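Local atomic coordinates of transcription antitermination protein NusB (Aquifex aeolicus, PDB entry 3R2C), a protein that probably takes part in transcription antitermination, being required for transcribing ribosomal RNA genes and binding the boxA antiterminator sequence of their operons. Residues A[129-132]-A[133-136]. Numbering follows the deposited sequence.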
loop_
_atom_site.group_PDB
_atom_site.type_symbol
_atom_site.label_atom_id
_atom_site.label_comp_id
_atom_site.label_asym_id
_atom_site.label_seq_id
_atom_site.Cartn_x
_atom_site.Cartn_y
_atom_site.Cartn_z
ATOM N N ALA A 129 6.870 -0.283 -19.321
ATOM C CA ALA A 129 7.806 0.698 -19.858
ATOM C C ALA A 129 9.094 0.735 -19.033
ATOM O O ALA A 129 10.192 0.795 -19.582
ATOM C CB ALA A 129 7.165 2.078 -19.886
ATOM N N ILE A 130 8.960 0.702 -17.710
ATOM C CA ILE A 130 10.121 0.714 -16.835
ATOM C C ILE A 130 10.980 -0.500 -17.149
ATOM O O ILE A 130 12.200 -0.397 -17.281
ATOM C CB ILE A 130 9.709 0.655 -15.339
ATOM C CG1 ILE A 130 9.108 1.992 -14.900
ATOM C CG2 ILE A 130 10.920 0.310 -14.454
ATOM C CD1 ILE A 130 8.386 1.912 -13.546
ATOM N N TYR A 131 10.331 -1.654 -17.271
ATOM C CA TYR A 131 11.046 -2.903 -17.486
ATOM C C TYR A 131 11.742 -2.927 -18.854
ATOM O O TYR A 131 12.854 -3.427 -18.980
ATOM C CB TYR A 131 10.097 -4.102 -17.368
ATOM C CG TYR A 131 10.832 -5.417 -17.309
ATOM C CD1 TYR A 131 11.776 -5.655 -16.317
ATOM C CD2 TYR A 131 10.588 -6.421 -18.243
ATOM C CE1 TYR A 131 12.460 -6.850 -16.255
ATOM C CE2 TYR A 131 11.272 -7.627 -18.189
ATOM C CZ TYR A 131 12.202 -7.834 -17.186
ATOM O OH TYR A 131 12.891 -9.026 -17.123
ATOM N N LYS A 132 11.103 -2.394 -19.882
ATOM C CA LYS A 132 11.713 -2.455 -21.205
ATOM C C LYS A 132 12.919 -1.522 -21.289
ATOM O O LYS A 132 13.902 -1.830 -21.957
ATOM C CB LYS A 132 10.702 -2.143 -22.305
ATOM C CG LYS A 132 10.130 -3.397 -22.959
ATOM C CD LYS A 132 9.009 -4.000 -22.136
ATOM C CE LYS A 132 7.664 -3.775 -22.802
ATOM N NZ LYS A 132 7.397 -2.344 -23.113
ATOM N N ALA A 133 12.846 -0.395 -20.594
ATOM C CA ALA A 133 13.959 0.540 -20.553
ATOM C C ALA A 133 15.133 -0.067 -19.785
ATOM O O ALA A 133 16.282 0.118 -20.158
ATOM C CB ALA A 133 13.523 1.850 -19.934
ATOM N N TYR A 134 14.839 -0.809 -18.723
ATOM C CA TYR A 134 15.866 -1.538 -17.988
ATOM C C TYR A 134 16.531 -2.605 -18.864
ATOM O O TYR A 134 17.758 -2.697 -18.914
ATOM C CB TYR A 134 15.261 -2.179 -16.735
ATOM C CG TYR A 134 16.130 -3.219 -16.057
ATOM C CD1 TYR A 134 17.309 -2.858 -15.401
ATOM C CD2 TYR A 134 15.750 -4.559 -16.036
ATOM C CE1 TYR A 134 18.099 -3.815 -14.768
ATOM C CE2 TYR A 134 16.531 -5.520 -15.406
ATOM C CZ TYR A 134 17.699 -5.142 -14.774
ATOM O OH TYR A 134 18.458 -6.109 -14.150
ATOM N N ILE A 135 15.732 -3.404 -19.559
ATOM C CA ILE A 135 16.277 -4.509 -20.345
ATOM C C ILE A 135 17.146 -3.957 -21.471
ATOM O O ILE A 135 18.231 -4.466 -21.756
ATOM C CB ILE A 135 15.157 -5.394 -20.944
ATOM C CG1 ILE A 135 14.458 -6.215 -19.851
ATOM C CG2 ILE A 135 15.716 -6.315 -22.016
ATOM C CD1 ILE A 135 15.393 -6.886 -18.857
ATOM N N THR A 136 16.648 -2.898 -22.096
ATOM C CA THR A 136 17.341 -2.213 -23.176
ATOM C C THR A 136 18.708 -1.707 -22.724
ATOM O O THR A 136 19.722 -1.966 -23.374
ATOM C CB THR A 136 16.484 -1.030 -23.687
ATOM O OG1 THR A 136 15.452 -1.526 -24.550
ATOM C CG2 THR A 136 17.336 -0.016 -24.437
#
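Y131 and I135, one helical turn apart near the end of helix 117-137, make the closest side-chain packing here. I135 CG1 lies over one face of the Y131 ring as a CH-pi contact, 4.0 Å from the ring centroid and displaced toward the rim. Beyond it, I135 CD1 comes to 3.7 Å from Y131 CZ. In Y131, CG is anti to the backbone N (chi1 -169°), which sends the ring outward from the helix, leaning toward its C-terminal end; in I135, CG1 stands beside the backbone N (chi1 -71°) and turns back to meet it. Isoleucine suits this place through its unbranched CG1-CD1 arm, two apolar carbons that cover the face and follow the ring toward OH. On the same side of the Y131 ring, but near the CE1 corner, Y134 presents its ring edge, with Y134 CD2 4.0 Å from Y131 CE1; the rings do not stack. Y131 and Y134 also reach L92 and I93 of helix 79-94, where buried I130 packs as well. Four backbone bonds, from A133 N to A129 O through T136 N to K132 O, hold the turn.

The side of K132 and T136, both exposed, is looser: their side chains pack against none across the contact. K132 O accepts T136 N at 2.9 Å and T136 OG1 at 3.0 Å, from opposite faces of the carbonyl plane. K132 NZ bends back to a weak hydrogen bond with S128 O. A129, Y131 and K132 each pack on a uracil base: alanine lets a base come close, tyrosine offers a flat surface linking the tight cluster to the RNA, and lysine suits a polyanion. This regular alpha-helix, with i to i+4 bonding, forms part of an RNA-binding surface in the all-helical NusB fold.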